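Local coordinates for protein NAD-dependent aldehyde dehydrogenase (Burkholderia multivorans, PDB 5UJU) that probably oxidises aldehydes to carboxylic acids with NAD as cofactor, at residues A[149-154]-A[343-348]; A[386-391]-A[396-401]. All coordinates share one frame; numbering follows the deposited sequence.

Following the chain from its N terminus, helix 149-156 comes first; interaction 1 joins it to the end of helix 332-344 and so closes a loop of 188 intervening residues that contains both helices and strands. Interaction 2 opens only after that loop has closed: 386-391 meets 396-401 across four helical residues, a short local turnback. The two contacts therefore follow in series, neither nested nor crossed. The centres of interactions 1 and 2 lie about 10 Å apart, and the two meet directly. The backbone of Y346 is hydrogen-bonded to L397, S347 OG bonds to I398 O, and A344 packs on T388, so the turn after helix 332-344 links helix 149-156 to the 373-388 and 391-398 helix pair.

Interaction 1: residues A[149-154]-A[343-348]; sequences FMMAFQ and LALYSG. With NA (sodium ion), chain C.
M151, on helix 149-156, comes nearest to Y346 in the turn that follows helix 332-344, the two CA atoms being 8.2 Å apart. No hydrogen bond joins the segments. On the second, helical geometry is lost at L345, and Y346, S347 and G348 all have positive phi, which folds the backbone into a tight turn that presents L345 and Y346 to the helix. Within it S347 N bonds to A344 O and G348 N to L345 O.

One methionine makes the contact. With CG anti to the backbone N (chi1 174°) and chi2 also extended, the M151 chain runs straight out from its helix and bends only at the thioether. M151 SD lies 3.7 Å from Y346 CB, close to CG and CD2 of the ring, and 4.8 Å from the Y346 ring centroid. Its approach is oblique, 43° off the ring normal, making a Met-aromatic contact in which the two side chains cross at about a right angle. The bend carries M151 CE to L345 CD2, 3.6 Å away, so one thioether serves both neighbours; a long, unbranched, polarisable side chain suits that task. Tyrosine suits its place because CB and the near side of the ring meet sulfur while its hydroxyl is hydrogen-bonded to T145 O. G348, whose positive phi a glycine adopts easily, turns its carbonyl to the sodium ion at 2.7 Å; G458 O and four waters complete the site.

In this family the segment after such a turn typically leads to the catalytic cysteine. The join itself depends on dispersion and sulfur-aromatic attraction, whereas hydrogen bonds fix the turn, whose last carbonyl is a sodium ligand.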
ATOM      1  N   PHE A 149      36.369   4.845  -4.625  1.00 38.27           N
ATOM      2  CA  PHE A 149      36.232   5.109  -3.193  1.00 32.69           C
ATOM      3  C   PHE A 149      35.243   6.239  -2.908  1.00 31.84           C
ATOM      4  O   PHE A 149      34.398   6.124  -2.011  1.00 35.36           O
ATOM      5  CB  PHE A 149      37.579   5.424  -2.552  1.00 35.65           C
ATOM      6  CG  PHE A 149      37.460   5.703  -1.069  1.00 39.19           C
ATOM      7  CD1 PHE A 149      37.525   6.999  -0.578  1.00 40.23           C
ATOM      8  CD2 PHE A 149      37.228   4.667  -0.183  1.00 38.27           C
ATOM      9  CE1 PHE A 149      37.395   7.251   0.782  1.00 45.41           C
ATOM     10  CE2 PHE A 149      37.085   4.912   1.179  1.00 40.64           C
ATOM     11  CZ  PHE A 149      37.176   6.209   1.658  1.00 40.13           C
ATOM     12  N   MET A 150      35.349   7.352  -3.635  1.00 29.84           N
ATOM     13  CA  MET A 150      34.489   8.492  -3.327  1.00 29.81           C
ATOM     14  C   MET A 150      33.014   8.132  -3.468  1.00 32.43           C
ATOM     15  O   MET A 150      32.200   8.482  -2.601  1.00 31.96           O
ATOM     16  CB  MET A 150      34.839   9.685  -4.212  1.00 34.34           C
ATOM     17  CG  MET A 150      34.064  10.955  -3.880  1.00 55.79           C
ATOM     18  SD  MET A 150      34.396  11.624  -2.226  1.00 69.19           S
ATOM     19  CE  MET A 150      36.173  11.874  -2.284  1.00 71.46           C
ATOM     20  N   MET A 151      32.644   7.424  -4.541  1.00 31.31           N
ATOM     21  CA  MET A 151      31.256   6.985  -4.672  1.00 37.25           C
ATOM     22  C   MET A 151      30.911   5.916  -3.638  1.00 29.07           C
ATOM     23  O   MET A 151      29.793   5.885  -3.108  1.00 28.99           O
ATOM     24  CB  MET A 151      30.993   6.452  -6.078  1.00 34.74           C
ATOM     25  CG  MET A 151      29.593   5.854  -6.214  1.00 31.09           C
ATOM     26  SD  MET A 151      29.211   5.247  -7.877  1.00 35.36           S
ATOM     27  CE  MET A 151      29.122   6.802  -8.753  1.00 31.08           C
ATOM     28  N   ALA A 152      31.843   5.013  -3.358  1.00 29.97           N
ATOM     29  CA  ALA A 152      31.572   3.997  -2.348  1.00 30.81           C
ATOM     30  C   ALA A 152      31.257   4.648  -1.007  1.00 29.12           C
ATOM     31  O   ALA A 152      30.310   4.250  -0.324  1.00 30.44           O
ATOM     32  CB  ALA A 152      32.764   3.049  -2.234  1.00 25.43           C
ATOM     33  N   PHE A 153      31.995   5.701  -0.655  1.00 31.25           N
ATOM     34  CA  PHE A 153      31.721   6.433   0.578  1.00 28.54           C
ATOM     35  C   PHE A 153      30.356   7.118   0.531  1.00 29.22           C
ATOM     36  O   PHE A 153      29.515   6.912   1.408  1.00 30.50           O
ATOM     37  CB  PHE A 153      32.830   7.459   0.820  1.00 29.08           C
ATOM     38  CG  PHE A 153      32.652   8.253   2.084  1.00 35.18           C
ATOM     39  CD1 PHE A 153      33.149   7.777   3.299  1.00 32.78           C
ATOM     40  CD2 PHE A 153      31.987   9.469   2.063  1.00 29.96           C
ATOM     41  CE1 PHE A 153      32.978   8.501   4.471  1.00 33.19           C
ATOM     42  CE2 PHE A 153      31.813  10.201   3.234  1.00 35.62           C
ATOM     43  CZ  PHE A 153      32.305   9.713   4.442  1.00 30.27           C
ATOM     44  N   GLN A 154      30.117   7.936  -0.493  1.00 29.62           N
ATOM     45  CA  GLN A 154      28.869   8.692  -0.556  1.00 34.77           C
ATOM     46  C   GLN A 154      27.673   7.770  -0.739  1.00 40.89           C
ATOM     47  O   GLN A 154      26.736   7.778   0.070  1.00 47.67           O
ATOM     48  CB  GLN A 154      28.931   9.715  -1.683  1.00 31.02           C
ATOM     49  CG  GLN A 154      30.029  10.720  -1.528  1.00 37.93           C
ATOM     50  CD  GLN A 154      29.817  11.925  -2.424  1.00 46.61           C
ATOM     51  OE1 GLN A 154      29.050  11.867  -3.388  1.00 48.67           O
ATOM     52  NE2 GLN A 154      30.481  13.030  -2.097  1.00 48.07           N
ATOM     53  N   LEU A 343      27.421   8.483 -18.598  1.00 26.52           N
ATOM     54  CA  LEU A 343      27.743   7.167 -19.129  1.00 25.69           C
ATOM     55  C   LEU A 343      28.945   6.545 -18.426  1.00 26.40           C
ATOM     56  O   LEU A 343      29.028   5.317 -18.330  1.00 29.75           O
ATOM     57  CB  LEU A 343      28.010   7.262 -20.635  1.00 27.07           C
ATOM     58  CG  LEU A 343      26.828   7.601 -21.536  1.00 26.11           C
ATOM     59  CD1 LEU A 343      27.328   7.905 -22.962  1.00 26.67           C
ATOM     60  CD2 LEU A 343      25.808   6.468 -21.537  1.00 27.15           C
ATOM     61  N   ALA A 344      29.875   7.366 -17.944  1.00 26.92           N
ATOM     62  CA  ALA A 344      31.145   6.901 -17.397  1.00 28.71           C
ATOM     63  C   ALA A 344      31.091   6.560 -15.908  1.00 32.69           C
ATOM     64  O   ALA A 344      31.831   5.676 -15.455  1.00 35.43           O
ATOM     65  CB  ALA A 344      32.217   7.967 -17.634  1.00 25.45           C
ATOM     66  N   LEU A 345      30.234   7.240 -15.149  1.00 33.17           N
ATOM     67  CA  LEU A 345      30.113   7.066 -13.706  1.00 31.53           C
ATOM     68  C   LEU A 345      29.914   5.602 -13.339  1.00 29.58           C
ATOM     69  O   LEU A 345      28.902   4.994 -13.699  1.00 27.59           O
ATOM     70  CB  LEU A 345      28.927   7.890 -13.211  1.00 34.42           C
ATOM     71  CG  LEU A 345      29.149   9.235 -12.537  1.00 41.70           C
ATOM     72  CD1 LEU A 345      27.793   9.752 -12.108  1.00 50.80           C
ATOM     73  CD2 LEU A 345      30.071   9.096 -11.340  1.00 37.22           C
ATOM     74  N   TYR A 346      30.882   5.031 -12.632  1.00 30.29           N
ATOM     75  CA  TYR A 346      30.789   3.639 -12.188  1.00 28.74           C
ATOM     76  C   TYR A 346      30.540   2.700 -13.377  1.00 31.11           C
ATOM     77  O   TYR A 346      29.885   1.663 -13.249  1.00 25.49           O
ATOM     78  CB  TYR A 346      29.710   3.505 -11.095  1.00 22.64           C
ATOM     79  CG  TYR A 346      29.593   2.147 -10.403  1.00 28.15           C
ATOM     80  CD1 TYR A 346      30.689   1.299 -10.260  1.00 26.02           C
ATOM     81  CD2 TYR A 346      28.367   1.721  -9.905  1.00 28.01           C
ATOM     82  CE1 TYR A 346      30.555   0.051  -9.627  1.00 23.45           C
ATOM     83  CE2 TYR A 346      28.225   0.504  -9.291  1.00 33.72           C
ATOM     84  CZ  TYR A 346      29.313  -0.327  -9.153  1.00 31.10           C
ATOM     85  OH  TYR A 346      29.127  -1.534  -8.532  1.00 31.82           O
ATOM     86  N   SER A 347      31.057   3.067 -14.556  1.00 27.03           N
ATOM     87  CA  SER A 347      30.992   2.213 -15.747  1.00 27.72           C
ATOM     88  C   SER A 347      29.557   1.818 -16.082  1.00 28.47           C
ATOM     89  O   SER A 347      29.281   0.682 -16.478  1.00 25.47           O
ATOM     90  CB  SER A 347      31.872   0.967 -15.607  1.00 26.05           C
ATOM     91  OG  SER A 347      33.238   1.304 -15.418  1.00 28.13           O
ATOM     92  N   GLY A 348      28.642   2.778 -15.953  1.00 31.04           N
ATOM     93  CA  GLY A 348      27.247   2.560 -16.305  1.00 27.18           C
ATOM     94  C   GLY A 348      26.524   1.543 -15.457  1.00 36.37           C
ATOM     95  O   GLY A 348      25.441   1.087 -15.843  1.00 33.87           O
TER
HETATM   96 NA    NA C 601      24.229   1.170 -18.284  1.00 38.50          NA
HETATM   97  O   HOH W   1      23.835  -0.925 -16.821  1.00 41.70           O
HETATM   98  O   HOH W   2      23.257   0.107 -20.329  1.00 35.15           O
HETATM   99  O   HOH W   3      21.919   2.319 -17.937  1.00 50.15           O
HETATM  100  O   HOH W   4      25.016   3.105 -20.057  1.00 28.11           O

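Interaction 2: residues A[386-391]-A[396-401]; sequences KLTGDP and ELIGAI
L397 and I398, at the end of helix 391-398, point back at L387 and T388, in the last turn of helix 373-388. T388 and I398 are the nearest pair along the backbones, their CA atoms 7.1 Å apart, and no hydrogen bond crosses between the segments.

Two beta-branched residues meet through their methyl groups: T388 CG2 lies 3.7 Å from I398 CG2, the side chains crossing at about a right angle. Matching first torsions (chi1 65° in T388, 68° in I398) set threonine OG1 and isoleucine CG1 between the backbone N and the carbonyl carbon and turn the two CG2 methyls to each other. T388 OG1 bonds to V384 O one helical turn back; threonine thus suits this buried place late in the helix, its hydroxyl satisfied by its own helix. L397 instead has CG anti to its backbone N (chi1 168°), which extends it toward the other helix until L397 CD2 is 3.8 Å from L387 O and 4.1 Å from L387 CB. Its branched end fits beside the leucine's backbone, while L387 O itself accepts a hydrogen bond from S394 OG.

Between the two helices, D390 is the N-cap of the second, D390 OD2 receiving the R393 backbone N-H. At the far end of helix 391-398, G399 leaves helical geometry with positive phi, a conformation glycine adopts readily.

The apolar pairs thus join two consecutive helices, and both pack on helix 332-344: L387 on A340 and F341, L397 on A344. P439 and V436, just before strand 440-445, touch T388 and I398, placing the pair in the part of the aldehyde dehydrogenase fold built round that strand's sheet.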
ATOM      1  N   LYS A 386      37.631  11.001 -23.889  1.00 28.56           N
ATOM      2  CA  LYS A 386      38.528  11.868 -23.127  1.00 29.72           C
ATOM      3  C   LYS A 386      38.427  11.591 -21.629  1.00 37.19           C
ATOM      4  O   LYS A 386      39.438  11.618 -20.916  1.00 34.28           O
ATOM      5  CB  LYS A 386      38.219  13.340 -23.413  1.00 27.81           C
ATOM      6  N   LEU A 387      37.214  11.305 -21.138  1.00 32.55           N
ATOM      7  CA  LEU A 387      36.994  11.130 -19.708  1.00 32.46           C
ATOM      8  C   LEU A 387      37.402   9.756 -19.192  1.00 35.23           C
ATOM      9  O   LEU A 387      37.650   9.618 -17.983  1.00 35.44           O
ATOM     10  CB  LEU A 387      35.522  11.376 -19.369  1.00 38.91           C
ATOM     11  CG  LEU A 387      35.050  12.832 -19.329  1.00 45.39           C
ATOM     12  CD1 LEU A 387      33.548  12.887 -19.128  1.00 44.78           C
ATOM     13  CD2 LEU A 387      35.744  13.585 -18.197  1.00 46.57           C
ATOM     14  N   THR A 388      37.457   8.733 -20.055  1.00 30.53           N
ATOM     15  CA  THR A 388      37.604   7.362 -19.586  1.00 30.87           C
ATOM     16  C   THR A 388      38.843   6.636 -20.108  1.00 30.60           C
ATOM     17  O   THR A 388      39.207   5.606 -19.537  1.00 31.89           O
ATOM     18  CB  THR A 388      36.366   6.524 -19.955  1.00 29.19           C
ATOM     19  OG1 THR A 388      36.266   6.405 -21.381  1.00 27.59           O
ATOM     20  CG2 THR A 388      35.102   7.157 -19.412  1.00 25.25           C
ATOM     21  N   GLY A 389      39.520   7.142 -21.143  1.00 29.00           N
ATOM     22  CA  GLY A 389      40.530   6.331 -21.816  1.00 27.75           C
ATOM     23  C   GLY A 389      41.814   6.113 -21.027  1.00 34.36           C
ATOM     24  O   GLY A 389      42.516   5.120 -21.243  1.00 34.30           O
ATOM     25  N   ASP A 390      42.154   7.035 -20.125  1.00 31.62           N
ATOM     26  CA  ASP A 390      43.421   6.973 -19.408  1.00 30.89           C
ATOM     27  C   ASP A 390      43.223   6.424 -18.005  1.00 33.12           C
ATOM     28  O   ASP A 390      42.437   7.004 -17.244  1.00 31.78           O
ATOM     29  CB  ASP A 390      44.066   8.346 -19.327  1.00 28.36           C
ATOM     30  CG  ASP A 390      45.343   8.311 -18.530  1.00 34.36           C
ATOM     31  OD1 ASP A 390      46.266   7.598 -18.974  1.00 33.04           O
ATOM     32  OD2 ASP A 390      45.415   8.948 -17.450  1.00 32.99           O
ATOM     33  N   PRO A 391      43.905   5.340 -17.617  1.00 31.12           N
ATOM     34  CA  PRO A 391      43.709   4.790 -16.256  1.00 30.20           C
ATOM     35  C   PRO A 391      43.874   5.800 -15.127  1.00 29.59           C
ATOM     36  O   PRO A 391      42.976   5.930 -14.290  1.00 30.50           O
ATOM     37  CB  PRO A 391      44.770   3.686 -16.181  1.00 22.80           C
ATOM     38  CG  PRO A 391      45.011   3.290 -17.600  1.00 27.03           C
ATOM     39  CD  PRO A 391      44.855   4.545 -18.411  1.00 26.61           C
ATOM     40  N   GLU A 396      39.076   6.909 -10.764  1.00 30.38           N
ATOM     41  CA  GLU A 396      38.183   7.386  -9.721  1.00 29.35           C
ATOM     42  C   GLU A 396      36.792   7.681 -10.253  1.00 34.24           C
ATOM     43  O   GLU A 396      35.839   7.743  -9.467  1.00 32.13           O
ATOM     44  CB  GLU A 396      38.786   8.614  -9.048  1.00 31.23           C
ATOM     45  CG  GLU A 396      40.138   8.327  -8.377  1.00 36.53           C
ATOM     46  CD  GLU A 396      40.121   7.087  -7.448  1.00 36.28           C
ATOM     47  OE1 GLU A 396      39.095   6.826  -6.785  1.00 34.41           O
ATOM     48  OE2 GLU A 396      41.159   6.396  -7.347  1.00 34.00           O
ATOM     49  N   LEU A 397      36.645   7.818 -11.571  1.00 27.77           N
ATOM     50  CA  LEU A 397      35.348   8.054 -12.191  1.00 21.47           C
ATOM     51  C   LEU A 397      34.649   6.749 -12.556  1.00 28.46           C
ATOM     52  O   LEU A 397      33.481   6.553 -12.215  1.00 29.73           O
ATOM     53  CB  LEU A 397      35.523   8.941 -13.443  1.00 23.70           C
ATOM     54  CG  LEU A 397      34.328   9.087 -14.400  1.00 29.37           C
ATOM     55  CD1 LEU A 397      33.117   9.626 -13.704  1.00 29.46           C
ATOM     56  CD2 LEU A 397      34.697  10.014 -15.562  1.00 31.77           C
ATOM     57  N   ILE A 398      35.342   5.839 -13.240  1.00 25.32           N
ATOM     58  CA  ILE A 398      34.655   4.663 -13.763  1.00 22.92           C
ATOM     59  C   ILE A 398      34.645   3.492 -12.784  1.00 27.37           C
ATOM     60  O   ILE A 398      33.800   2.597 -12.924  1.00 27.05           O
ATOM     61  CB  ILE A 398      35.245   4.239 -15.120  1.00 24.79           C
ATOM     62  CG1 ILE A 398      36.671   3.720 -14.962  1.00 29.63           C
ATOM     63  CG2 ILE A 398      35.221   5.442 -16.097  1.00 21.64           C
ATOM     64  CD1 ILE A 398      37.346   3.384 -16.295  1.00 26.58           C
ATOM     65  N   GLY A 399      35.530   3.483 -11.791  1.00 29.09           N
ATOM     66  CA  GLY A 399      35.507   2.375 -10.850  1.00 26.57           C
ATOM     67  C   GLY A 399      35.842   1.073 -11.552  1.00 29.90           C
ATOM     68  O   GLY A 399      36.499   1.048 -12.602  1.00 26.99           O
ATOM     69  N   ALA A 400      35.339  -0.024 -11.000  1.00 22.81           N
ATOM     70  CA  ALA A 400      35.655  -1.347 -11.506  1.00 26.81           C
ATOM     71  C   ALA A 400      34.379  -2.064 -11.915  1.00 28.63           C
ATOM     72  O   ALA A 400      33.288  -1.763 -11.430  1.00 32.02           O
ATOM     73  CB  ALA A 400      36.418  -2.183 -10.457  1.00 29.57           C
ATOM     74  N   ILE A 401      34.535  -3.024 -12.816  1.00 26.84           N
ATOM     75  CA  ILE A 401      33.415  -3.821 -13.311  1.00 30.36           C
ATOM     76  C   ILE A 401      33.075  -4.902 -12.286  1.00 34.87           C
ATOM     77  O   ILE A 401      33.958  -5.632 -11.820  1.00 31.37           O
ATOM     78  CB  ILE A 401      33.771  -4.432 -14.676  1.00 26.91           C
ATOM     79  CG1 ILE A 401      34.068  -3.333 -15.707  1.00 28.74           C
ATOM     80  CG2 ILE A 401      32.688  -5.344 -15.147  1.00 25.52           C
ATOM     81  CD1 ILE A 401      32.864  -2.499 -16.071  1.00 30.24           C
TER